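Local coordinates for protein bacteriocin (Pseudomonas syringae pv. tomato, PDB 4FZL) that probably kills related bacteria by cleaving the peptidoglycan precursor lipid II, as a colicin M-like bacteriocin, and binds a calcium ion, at residues D15-C18 with A24-Q27; A48-E53 with P97-A102; G86-S91 with L101-F106; L112-Q117 with L163-I168. All coordinates share one frame; numbering follows the deposited sequence. Where two conformers were deposited one is given.

Contact 1: residues D15-C18 with A24-Q27; sequences DLYC and ATFQ
Tyr17 brings one edge of its ring to helix 22-33: the backbone N of Phe26 lies near the ring plane, 3.6 Å from Tyr17 CE1, while the methyl of Thr25 approaches the ring obliquely. The Phe26 ring in turn meets Tyr17 OH at its own edge, near its plane. The contact is a small helix-to-helix packing between the short helix 14-17 and an early turn of helix 22-33, two elements that follow one another with only a short loop between them. It illustrates how consecutive helices of an N-terminal helical region can pack by van der Waals contact, with no hydrogen bond between the two segments. Thr25 sits in the middle. Its CG2 reaches within 3.5 Å of Tyr17 CE1, whereas its OG1 faces Leu16. The first torsion of Thr25 (chi1 -55°) separates the two branches: it turns CG2 toward the tyrosine and leaves OG1 beside the backbone N, where the hydroxyl hydrogen-bonds Asn21 O, just before helix 22-33 begins. Farther in, Phe46 meets Tyr17 edge to face and Ala42 also touches it, so helix 37-54 underlies the junction. Phe26 adds an apolar touch, with its CB 4.0 Å from Tyr17 CE1. On the more exposed side, Leu16 lies across Thr25 at about a right angle, its CB 3.5 Å from Thr25 OG1.

Contact 2: residues A48-E53 with P97-A102; sequences AADQRE and PFHALA
Asp50 and His99 use the same first torsion, with CG anti to the backbone N in each (chi1 -175° and -173°), and this extends both groups toward each other between helix 37-54 and helix 96-106. There the imidazole and the carboxylate meet nearly perpendicular to one another. His99 ND1 donates to Asp50 OD2 over 2.7 Å in an almost straight bond of 168°. The acceptor lies in the ring plane, but the nitrogen reaches OD2 from its anti side and somewhat out of the carboxylate plane. This His-carboxylate hydrogen bond joins the two helices by one directional link.

Gln51, a residue further along helix 37-54, also extends from an anti first torsion, then bends at its second. The bend carries OE1 to another part of the imidazole edge, again near the ring plane, where it stands 3.4 Å from His99 CE1. The principal polar partner of this amide oxygen is the backbone N of Val89, so the glutamine joins the helix to the neighbouring loop while resting against the histidine.

A second shell completes the arrangement. Asp50 OD1 hydrogen-bonds the hydroxyls of Ser91 and Thr96, and His99 NE2 is engaged by the neighbouring loop. The direction of the bond to Asp50 implies that ND1 of His99 carries a hydrogen; both ring nitrogens are engaged, and bonds on both oxygens of Asp50 restrict how this buried carboxylate can turn.

Contact 3: residues G86-S91 with L101-F106; sequences GNHVLS and LAHGMF
His88 and His103 pair edge to face: the ND1 side of the His103 ring points at one face of His88, with the ring centroids 5.2 Å apart and the planes at 64°. His103 ND1 lies 4.0 Å from His88 CG, above the rim of that ring, and His103 CE1 comes as near to His88 CD2. One of two deposited conformers of His88 is described, and the pairing holds for that one. It joins the loop ahead of helix 96-106 to the last turns of that helix, where the first torsion of His103 (chi1 -165°) extends its imidazole toward the loop.

Each ring is positioned from outside the pair. His88 ND1 hydrogen-bonds His99 NE2, and His88 NE2 bonds Pro84 O. The hydroxyl of Tyr83 pairs with His103 ND1, and Ala110 O with His103 NE2. Tyr83 also stacks on His88, so one tyrosine serves both histidines, while Leu112 packs against each of them. Here aromatic packing and hydrogen bonding divide the work: all four imidazole nitrogens have polar partners beyond the pair, consistent with a mainly van der Waals contact between the rings. Any electrostatic part depends on unseen protons, and those bonds probably restrict how the rings turn in this conformer.

Contact 4: residues L112-Q117 with L163-I168; sequences LTFPIQ and LTLGNI. With CA (calcium ion), chain C.
Phe114, Leu165 and Thr164 supply nearly all the surface buried here, and they join the residue just after strand 112-113 to the C-terminal end of helix 159-165, beside the Gly166 turn into strand 167-178; the backbone around that turn binds calcium. The example shows how a metal site on one side of a turn can be backed by hydrophobic core on the other. Phe114 CE2 lies 3.9 Å from Leu165 CD1, and Phe114 CD2 is equally near that methyl, so the ring meets the leucine obliquely along one side. Thr164 adds its CG2, 4.4 Å from Phe114 CE2, in a looser touch. All three side chains also pack on Ile226 of strand 224-227, which ties the cluster to the mixed sheet.

In Leu165, CG is anti to the carbonyl carbon (chi1 -67°), directing the isobutyl group toward Phe114. Leu165 O binds calcium at 2.2 Å. Gly166, at positive phi, then turns the chain so that Asn167 O can bind too, at 2.4 Å. Both carboxylate oxygens of Asp195 join the coordination sphere, as do waters. One of these, water 1, lies 2.5 Å from the calcium ion and accepts a weak hydrogen bond from Asn167 N at 3.0 Å.

How the contacts relate
The four contacts run from the N-terminal helices toward the calcium site. Contact 1 closes first along the chain; contacts 2 and 3 follow, ending together on helix 96-106, where they share Leu101 and Ala102, and contact 4 comes last. Contacts 2 and 3 adjoin, their centres about 6 Å apart, and hydrogen bonds connect them. Contact 3 passes into contact 4 through backbone bonds of His88 and Leu90 to Thr113, and contact 2 reaches it where Pro97 and Ala100 pack on Thr164. Contact 1 touches contact 2 through Phe26 against Phe98, and its centre is about 23 Å from that of contact 4. Helix 96-106 thus links the helical part to the metal-bearing sheet.

Contact 1: residues D15-C18 with A24-Q27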
loop_
_atom_site.group_PDB
_atom_site.type_symbol
_atom_site.label_atom_id
_atom_site.label_comp_id
_atom_site.label_asym_id
_atom_site.label_seq_id
_atom_site.Cartn_x
_atom_site.Cartn_y
_atom_site.Cartn_z
ATOM N N ASP A 15 19.706 -8.491 -2.556
ATOM C CA ASP A 15 19.902 -7.696 -3.781
ATOM C C ASP A 15 18.686 -7.866 -4.707
ATOM O O ASP A 15 18.240 -6.927 -5.410
ATOM C CB ASP A 15 21.199 -8.117 -4.460
ATOM C CG ASP A 15 22.473 -7.462 -3.873
ATOM O OD1 ASP A 15 22.394 -6.527 -3.017
ATOM O OD2 ASP A 15 23.558 -7.956 -4.232
ATOM N N LEU A 16 18.144 -9.072 -4.752
ATOM C CA LEU A 16 16.981 -9.349 -5.596
ATOM C C LEU A 16 15.681 -8.871 -4.961
ATOM O O LEU A 16 14.851 -8.284 -5.673
ATOM C CB LEU A 16 16.880 -10.870 -5.846
ATOM C CG LEU A 16 17.903 -11.456 -6.843
ATOM C CD1 LEU A 16 17.850 -12.979 -6.847
ATOM C CD2 LEU A 16 17.741 -10.848 -8.286
ATOM N N TYR A 17 15.395 -9.136 -3.656
ATOM C CA TYR A 17 14.115 -8.769 -3.101
ATOM C C TYR A 17 14.007 -7.272 -2.928
ATOM O O TYR A 17 12.956 -6.733 -3.092
ATOM C CB TYR A 17 13.951 -9.438 -1.744
ATOM C CG TYR A 17 13.667 -10.899 -1.744
ATOM C CD1 TYR A 17 12.823 -11.441 -2.698
ATOM C CD2 TYR A 17 14.094 -11.722 -0.727
ATOM C CE1 TYR A 17 12.410 -12.756 -2.650
ATOM C CE2 TYR A 17 13.654 -13.048 -0.675
ATOM C CZ TYR A 17 12.797 -13.542 -1.629
ATOM O OH TYR A 17 12.359 -14.860 -1.576
ATOM N N CYS A 18 15.079 -6.574 -2.607
ATOM C CA CYS A 18 15.048 -5.111 -2.447
ATOM C C CYS A 18 15.396 -4.452 -3.795
ATOM O O CYS A 18 16.388 -3.718 -3.951
ATOM C CB CYS A 18 16.018 -4.625 -1.350
ATOM S SG CYS A 18 15.440 -5.226 0.267
ATOM N N ALA A 24 9.282 -11.480 -8.996
ATOM C CA ALA A 24 9.743 -12.685 -9.738
ATOM C C ALA A 24 10.537 -13.641 -8.771
ATOM O O ALA A 24 10.456 -14.862 -8.836
ATOM C CB ALA A 24 10.638 -12.303 -10.900
ATOM N N THR A 25 11.379 -13.041 -7.959
ATOM C CA THR A 25 12.242 -13.804 -7.025
ATOM C C THR A 25 11.381 -14.488 -5.953
ATOM O O THR A 25 11.622 -15.679 -5.607
ATOM C CB THR A 25 13.313 -12.879 -6.352
ATOM O OG1 THR A 25 14.054 -12.213 -7.361
ATOM C CG2 THR A 25 14.274 -13.657 -5.458
ATOM N N PHE A 26 10.338 -13.788 -5.451
ATOM C CA PHE A 26 9.480 -14.380 -4.497
ATOM C C PHE A 26 8.589 -15.490 -5.096
ATOM O O PHE A 26 8.379 -16.560 -4.471
ATOM C CB PHE A 26 8.637 -13.314 -3.842
ATOM C CG PHE A 26 7.775 -13.878 -2.774
ATOM C CD1 PHE A 26 8.393 -14.254 -1.580
ATOM C CD2 PHE A 26 6.397 -14.029 -2.901
ATOM C CE1 PHE A 26 7.589 -14.740 -0.565
ATOM C CE2 PHE A 26 5.646 -14.541 -1.896
ATOM C CZ PHE A 26 6.226 -14.901 -0.727
ATOM N N GLN A 27 8.113 -15.284 -6.333
ATOM C CA GLN A 27 7.388 -16.313 -7.011
ATOM C C GLN A 27 8.251 -17.578 -7.147
ATOM O O GLN A 27 7.815 -18.663 -7.004
ATOM C CB GLN A 27 6.974 -15.829 -8.425
ATOM C CG GLN A 27 5.866 -14.812 -8.398
ATOM C CD GLN A 27 5.577 -14.144 -9.732
ATOM O OE1 GLN A 27 4.399 -13.691 -10.007
ATOM N NE2 GLN A 27 6.555 -13.967 -10.475
#

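Contact 2: residues A48-E53 with P97-A102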
loop_
_atom_site.group_PDB
_atom_site.type_symbol
_atom_site.label_atom_id
_atom_site.label_comp_id
_atom_site.label_asym_id
_atom_site.label_seq_id
_atom_site.Cartn_x
_atom_site.Cartn_y
_atom_site.Cartn_z
ATOM N N ALA A 48 7.761 -6.610 7.767
ATOM C CA ALA A 48 8.516 -5.900 8.791
ATOM C C ALA A 48 9.374 -4.749 8.209
ATOM O O ALA A 48 9.526 -3.678 8.859
ATOM C CB ALA A 48 9.378 -6.892 9.582
ATOM N N ALA A 49 10.004 -5.032 7.056
ATOM C CA ALA A 49 10.880 -4.051 6.473
ATOM C C ALA A 49 10.030 -2.842 5.985
ATOM O O ALA A 49 10.403 -1.684 6.118
ATOM C CB ALA A 49 11.660 -4.697 5.318
ATOM N N ASP A 50 8.876 -3.136 5.388
ATOM C CA ASP A 50 7.979 -2.071 4.981
ATOM C C ASP A 50 7.533 -1.236 6.170
ATOM O O ASP A 50 7.440 -0.023 6.071
ATOM C CB ASP A 50 6.720 -2.640 4.326
ATOM C CG ASP A 50 5.804 -1.593 3.766
ATOM O OD1 ASP A 50 6.131 -1.014 2.700
ATOM O OD2 ASP A 50 4.766 -1.346 4.331
ATOM N N GLN A 51 7.162 -1.893 7.262
ATOM C CA GLN A 51 6.825 -1.178 8.467
ATOM C C GLN A 51 7.956 -0.198 8.909
ATOM O O GLN A 51 7.719 0.947 9.289
ATOM C CB GLN A 51 6.443 -2.201 9.569
ATOM C CG GLN A 51 6.012 -1.670 10.927
ATOM C CD GLN A 51 4.658 -1.105 10.936
ATOM O OE1 GLN A 51 3.806 -1.610 10.253
ATOM N NE2 GLN A 51 4.434 -0.068 11.717
ATOM N N ARG A 52 9.186 -0.703 8.911
ATOM C CA ARG A 52 10.277 0.137 9.244
ATOM C C ARG A 52 10.509 1.305 8.229
ATOM O O ARG A 52 10.855 2.413 8.665
ATOM C CB ARG A 52 11.615 -0.612 9.413
ATOM C CG ARG A 52 11.628 -1.586 10.581
ATOM C CD ARG A 52 13.050 -2.036 10.802
ATOM N NE ARG A 52 13.161 -3.057 11.837
ATOM C CZ ARG A 52 14.319 -3.436 12.389
ATOM N NH1 ARG A 52 15.470 -2.892 11.996
ATOM N NH2 ARG A 52 14.332 -4.382 13.308
ATOM N N GLU A 53 10.331 1.042 6.932
ATOM C CA GLU A 53 10.372 2.125 5.955
ATOM C C GLU A 53 9.252 3.179 6.261
ATOM O O GLU A 53 9.527 4.390 6.138
ATOM C CB GLU A 53 10.263 1.606 4.529
ATOM C CG GLU A 53 10.529 2.641 3.479
ATOM C CD GLU A 53 10.499 2.093 2.039
ATOM O OE1 GLU A 53 11.234 2.625 1.176
ATOM O OE2 GLU A 53 9.774 1.130 1.801
ATOM N N PRO A 97 2.862 -3.735 -1.255
ATOM C CA PRO A 97 1.802 -4.729 -1.590
ATOM C C PRO A 97 2.059 -6.068 -0.866
ATOM O O PRO A 97 1.146 -6.812 -0.595
ATOM C CB PRO A 97 1.896 -4.901 -3.107
ATOM C CG PRO A 97 2.935 -3.962 -3.549
ATOM C CD PRO A 97 3.468 -3.129 -2.438
ATOM N N PHE A 98 3.339 -6.394 -0.615
ATOM C CA PHE A 98 3.647 -7.611 0.135
ATOM C C PHE A 98 3.223 -7.497 1.583
ATOM O O PHE A 98 2.834 -8.468 2.243
ATOM C CB PHE A 98 5.124 -7.939 0.062
ATOM C CG PHE A 98 5.564 -8.344 -1.317
ATOM C CD1 PHE A 98 5.368 -9.621 -1.784
ATOM C CD2 PHE A 98 6.150 -7.411 -2.159
ATOM C CE1 PHE A 98 5.802 -9.977 -3.089
ATOM C CE2 PHE A 98 6.567 -7.756 -3.456
ATOM C CZ PHE A 98 6.357 -9.044 -3.922
ATOM N N HIS A 99 3.371 -6.303 2.127
ATOM C CA HIS A 99 2.935 -6.058 3.511
ATOM C C HIS A 99 1.416 -6.254 3.604
ATOM O O HIS A 99 0.935 -6.905 4.524
ATOM C CB HIS A 99 3.409 -4.601 3.939
ATOM C CG HIS A 99 3.184 -4.284 5.376
ATOM N ND1 HIS A 99 3.649 -3.147 5.937
ATOM C CD2 HIS A 99 2.643 -5.029 6.405
ATOM C CE1 HIS A 99 3.382 -3.121 7.246
ATOM N NE2 HIS A 99 2.784 -4.273 7.561
ATOM N N ALA A 100 0.668 -5.712 2.656
ATOM C CA ALA A 100 -0.779 -5.885 2.619
ATOM C C ALA A 100 -1.118 -7.365 2.438
ATOM O O ALA A 100 -2.158 -7.864 2.991
ATOM C CB ALA A 100 -1.409 -4.996 1.555
ATOM N N LEU A 101 -0.361 -8.040 1.573
ATOM C CA LEU A 101 -0.607 -9.474 1.347
ATOM C C LEU A 101 -0.410 -10.289 2.677
ATOM O O LEU A 101 -1.224 -11.114 3.122
ATOM C CB LEU A 101 0.330 -10.031 0.255
ATOM C CG LEU A 101 0.298 -11.538 0.008
ATOM C CD1 LEU A 101 -1.036 -11.782 -0.660
ATOM C CD2 LEU A 101 1.446 -11.820 -0.951
ATOM N N ALA A 102 0.746 -10.026 3.279
ATOM C CA ALA A 102 1.077 -10.589 4.604
ATOM C C ALA A 102 -0.060 -10.334 5.635
ATOM O O ALA A 102 -0.420 -11.238 6.389
ATOM C CB ALA A 102 2.431 -10.058 5.130
#

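Contact 3: residues G86-S91 with L101-F106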
loop_
_atom_site.group_PDB
_atom_site.type_symbol
_atom_site.label_atom_id
_atom_site.label_comp_id
_atom_site.label_asym_id
_atom_site.label_seq_id
_atom_site.Cartn_x
_atom_site.Cartn_y
_atom_site.Cartn_z
ATOM N N GLY A 86 0.374 -5.087 16.847
ATOM C CA GLY A 86 -0.159 -3.713 16.935
ATOM C C GLY A 86 -0.522 -2.943 15.673
ATOM O O GLY A 86 -1.283 -3.406 14.823
ATOM N N ASN A 87 -0.066 -1.698 15.605
ATOM C CA ASN A 87 -0.550 -0.807 14.592
ATOM C C ASN A 87 0.309 -0.927 13.302
ATOM O O ASN A 87 1.366 -0.344 13.191
ATOM C CB ASN A 87 -0.548 0.649 15.113
ATOM C CG ASN A 87 -1.706 0.965 16.085
ATOM O OD1 ASN A 87 -2.342 0.068 16.676
ATOM N ND2 ASN A 87 -1.974 2.261 16.264
ATOM N N HIS A 88 -0.165 -1.671 12.305
ATOM C CA HIS A 88 0.582 -1.776 11.047
ATOM C C HIS A 88 0.357 -0.578 10.192
ATOM O O HIS A 88 -0.755 -0.073 10.079
ATOM C CB HIS A 88 0.169 -3.035 10.259
ATOM C CG HIS A 88 0.811 -4.276 10.789
ATOM N ND1 HIS A 88 1.940 -4.815 10.251
ATOM C CD2 HIS A 88 0.473 -5.060 11.897
ATOM C CE1 HIS A 88 2.294 -5.893 10.971
ATOM N NE2 HIS A 88 1.422 -6.023 12.005
ATOM N N VAL A 89 1.399 -0.174 9.510
ATOM C CA VAL A 89 1.405 0.988 8.678
ATOM C C VAL A 89 2.131 0.604 7.392
ATOM O O VAL A 89 3.275 0.145 7.400
ATOM C CB VAL A 89 2.165 2.162 9.342
ATOM C CG1 VAL A 89 2.110 3.402 8.428
ATOM C CG2 VAL A 89 1.550 2.474 10.731
ATOM N N LEU A 90 1.523 0.962 6.292
ATOM C CA LEU A 90 2.067 0.806 4.958
ATOM C C LEU A 90 2.907 2.033 4.519
ATOM O O LEU A 90 2.503 3.158 4.594
ATOM C CB LEU A 90 1.005 0.567 3.911
ATOM C CG LEU A 90 0.074 -0.638 4.115
ATOM C CD1 LEU A 90 -1.145 -0.796 3.175
ATOM C CD2 LEU A 90 0.900 -1.929 4.100
ATOM N N SER A 91 4.112 1.757 4.069
ATOM C CA SER A 91 4.948 2.803 3.670
ATOM C C SER A 91 4.737 3.486 2.322
ATOM O O SER A 91 5.236 4.602 2.124
ATOM C CB SER A 91 6.391 2.267 3.723
ATOM O OG SER A 91 6.815 1.637 2.525
ATOM N N LEU A 101 -0.361 -8.040 1.573
ATOM C CA LEU A 101 -0.607 -9.474 1.347
ATOM C C LEU A 101 -0.410 -10.289 2.677
ATOM O O LEU A 101 -1.224 -11.114 3.122
ATOM C CB LEU A 101 0.330 -10.031 0.255
ATOM C CG LEU A 101 0.298 -11.538 0.008
ATOM C CD1 LEU A 101 -1.036 -11.782 -0.660
ATOM C CD2 LEU A 101 1.446 -11.820 -0.951
ATOM N N ALA A 102 0.746 -10.026 3.279
ATOM C CA ALA A 102 1.077 -10.589 4.604
ATOM C C ALA A 102 -0.060 -10.334 5.635
ATOM O O ALA A 102 -0.420 -11.238 6.389
ATOM C CB ALA A 102 2.431 -10.058 5.130
ATOM N N HIS A 103 -0.615 -9.125 5.638
ATOM C CA HIS A 103 -1.555 -8.741 6.619
ATOM C C HIS A 103 -2.825 -9.575 6.438
ATOM O O HIS A 103 -3.489 -9.904 7.393
ATOM C CB HIS A 103 -1.875 -7.250 6.528
ATOM C CG HIS A 103 -2.571 -6.747 7.733
ATOM N ND1 HIS A 103 -1.902 -6.440 8.879
ATOM C CD2 HIS A 103 -3.938 -6.527 7.989
ATOM C CE1 HIS A 103 -2.807 -6.077 9.794
ATOM N NE2 HIS A 103 -4.036 -6.088 9.222
ATOM N N GLY A 104 -3.196 -9.913 5.200
ATOM C CA GLY A 104 -4.449 -10.707 4.998
ATOM C C GLY A 104 -4.311 -12.149 5.549
ATOM O O GLY A 104 -5.290 -12.807 5.868
ATOM N N MET A 105 -3.079 -12.633 5.637
ATOM C CA MET A 105 -2.838 -13.996 6.112
ATOM C C MET A 105 -2.342 -14.094 7.559
ATOM O O MET A 105 -2.412 -15.166 8.164
ATOM C CB MET A 105 -1.828 -14.691 5.204
ATOM C CG MET A 105 -2.386 -15.108 3.849
ATOM S SD MET A 105 -0.945 -15.329 2.797
ATOM C CE MET A 105 0.201 -15.413 4.167
ATOM N N PHE A 106 -1.806 -13.000 8.093
ATOM C CA PHE A 106 -1.260 -13.008 9.455
ATOM C C PHE A 106 -1.856 -11.974 10.378
ATOM O O PHE A 106 -1.706 -12.115 11.592
ATOM C CB PHE A 106 0.255 -12.794 9.448
ATOM C CG PHE A 106 1.017 -13.782 8.599
ATOM C CD1 PHE A 106 0.847 -15.138 8.831
ATOM C CD2 PHE A 106 1.758 -13.382 7.549
ATOM C CE1 PHE A 106 1.478 -16.084 8.051
ATOM C CE2 PHE A 106 2.419 -14.305 6.770
ATOM C CZ PHE A 106 2.266 -15.649 6.996
#

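Contact 4: residues L112-Q117 with L163-I168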
loop_
_atom_site.group_PDB
_atom_site.type_symbol
_atom_site.label_atom_id
_atom_site.label_comp_id
_atom_site.label_asym_id
_atom_site.label_seq_id
_atom_site.Cartn_x
_atom_site.Cartn_y
_atom_site.Cartn_z
ATOM N N LEU A 112 -5.428 -1.776 9.029
ATOM C CA LEU A 112 -4.042 -1.411 8.685
ATOM C C LEU A 112 -4.202 0.081 8.297
ATOM O O LEU A 112 -5.291 0.535 7.834
ATOM C CB LEU A 112 -3.611 -2.345 7.458
ATOM C CG LEU A 112 -2.488 -2.268 6.504
ATOM C CD1 LEU A 112 -1.236 -2.436 7.313
ATOM C CD2 LEU A 112 -2.457 -3.397 5.500
ATOM N N THR A 113 -3.141 0.854 8.467
ATOM C CA THR A 113 -3.100 2.268 8.080
ATOM C C THR A 113 -2.245 2.480 6.882
ATOM O O THR A 113 -1.141 1.943 6.838
ATOM C CB THR A 113 -2.647 3.140 9.244
ATOM O OG1 THR A 113 -3.550 2.925 10.335
ATOM C CG2 THR A 113 -2.567 4.609 8.843
ATOM N N PHE A 114 -2.738 3.221 5.892
ATOM C CA PHE A 114 -2.012 3.609 4.709
ATOM C C PHE A 114 -2.067 5.133 4.652
ATOM O O PHE A 114 -2.980 5.680 4.129
ATOM C CB PHE A 114 -2.596 3.010 3.424
ATOM C CG PHE A 114 -1.645 2.977 2.242
ATOM C CD1 PHE A 114 -0.467 3.666 2.181
ATOM C CD2 PHE A 114 -1.966 2.258 1.139
ATOM C CE1 PHE A 114 0.368 3.589 1.104
ATOM C CE2 PHE A 114 -1.177 2.222 0.018
ATOM C CZ PHE A 114 0.010 2.904 0.007
ATOM N N PRO A 115 -1.126 5.809 5.324
ATOM C CA PRO A 115 -1.229 7.288 5.380
ATOM C C PRO A 115 -1.419 7.901 3.980
ATOM O O PRO A 115 -0.707 7.493 3.036
ATOM C CB PRO A 115 0.083 7.712 6.036
ATOM C CG PRO A 115 0.436 6.473 6.867
ATOM C CD PRO A 115 0.055 5.294 6.043
ATOM N N ILE A 116 -2.313 8.875 3.856
ATOM C CA ILE A 116 -2.616 9.345 2.488
ATOM C C ILE A 116 -1.365 9.827 1.726
ATOM O O ILE A 116 -1.282 9.683 0.507
ATOM C CB ILE A 116 -3.786 10.398 2.551
ATOM C CG1 ILE A 116 -4.451 10.589 1.192
ATOM C CG2 ILE A 116 -3.290 11.758 3.097
ATOM C CD1 ILE A 116 -5.774 11.354 1.212
ATOM N N GLN A 117 -0.463 10.462 2.468
ATOM C CA GLN A 117 0.727 10.963 1.845
ATOM C C GLN A 117 1.707 9.867 1.304
ATOM O O GLN A 117 2.532 10.118 0.469
ATOM C CB GLN A 117 1.411 11.950 2.796
ATOM C CG GLN A 117 2.049 11.283 3.975
ATOM C CD GLN A 117 1.168 11.181 5.218
ATOM O OE1 GLN A 117 -0.050 11.242 5.135
ATOM N NE2 GLN A 117 1.807 11.037 6.383
ATOM N N LEU A 163 -1.976 -1.995 -6.604
ATOM C CA LEU A 163 -1.972 -3.415 -6.260
ATOM C C LEU A 163 -2.598 -3.650 -4.915
ATOM O O LEU A 163 -3.262 -4.685 -4.683
ATOM C CB LEU A 163 -0.542 -3.941 -6.258
ATOM C CG LEU A 163 0.138 -4.123 -7.600
ATOM C CD1 LEU A 163 1.622 -4.438 -7.559
ATOM C CD2 LEU A 163 -0.668 -5.081 -8.508
ATOM N N THR A 164 -2.452 -2.665 -4.029
ATOM C CA THR A 164 -2.959 -2.767 -2.674
ATOM C C THR A 164 -4.407 -2.253 -2.579
ATOM O O THR A 164 -5.234 -2.886 -1.921
ATOM C CB THR A 164 -2.076 -1.927 -1.734
ATOM O OG1 THR A 164 -0.721 -2.448 -1.764
ATOM C CG2 THR A 164 -2.662 -1.908 -0.348
ATOM N N LEU A 165 -4.702 -1.125 -3.227
ATOM C CA LEU A 165 -5.982 -0.387 -3.069
ATOM C C LEU A 165 -7.005 -0.537 -4.207
ATOM O O LEU A 165 -8.210 -0.340 -4.021
ATOM C CB LEU A 165 -5.667 1.108 -2.979
ATOM C CG LEU A 165 -4.892 1.499 -1.697
ATOM C CD1 LEU A 165 -4.535 2.979 -1.750
ATOM C CD2 LEU A 165 -5.672 1.117 -0.420
ATOM N N GLY A 166 -6.513 -0.779 -5.435
ATOM C CA GLY A 166 -7.400 -0.769 -6.568
ATOM C C GLY A 166 -8.005 0.637 -6.776
ATOM O O GLY A 166 -7.272 1.649 -6.869
ATOM N N ASN A 167 -9.328 0.720 -6.879
ATOM C CA ASN A 167 -9.994 2.011 -6.840
ATOM C C ASN A 167 -10.260 2.401 -5.400
ATOM O O ASN A 167 -10.397 1.553 -4.578
ATOM C CB ASN A 167 -11.332 1.957 -7.584
ATOM C CG ASN A 167 -11.158 1.614 -9.041
ATOM O OD1 ASN A 167 -10.176 2.049 -9.701
ATOM N ND2 ASN A 167 -12.069 0.821 -9.568
ATOM N N ILE A 168 -10.236 3.691 -5.141
ATOM C CA ILE A 168 -10.621 4.203 -3.853
ATOM C C ILE A 168 -11.583 5.349 -4.101
ATOM O O ILE A 168 -11.829 5.742 -5.229
ATOM C CB ILE A 168 -9.374 4.668 -3.083
ATOM C CG1 ILE A 168 -8.585 5.791 -3.739
ATOM C CG2 ILE A 168 -8.445 3.522 -2.730
ATOM C CD1 ILE A 168 -7.435 6.346 -2.940
HETATM CA CA CA C . -10.327 -0.491 -3.348
HETATM O O HOH W 1 -10.681 -1.601 -5.540
HETATM O O HOH W 2 -9.581 -2.320 -2.966
#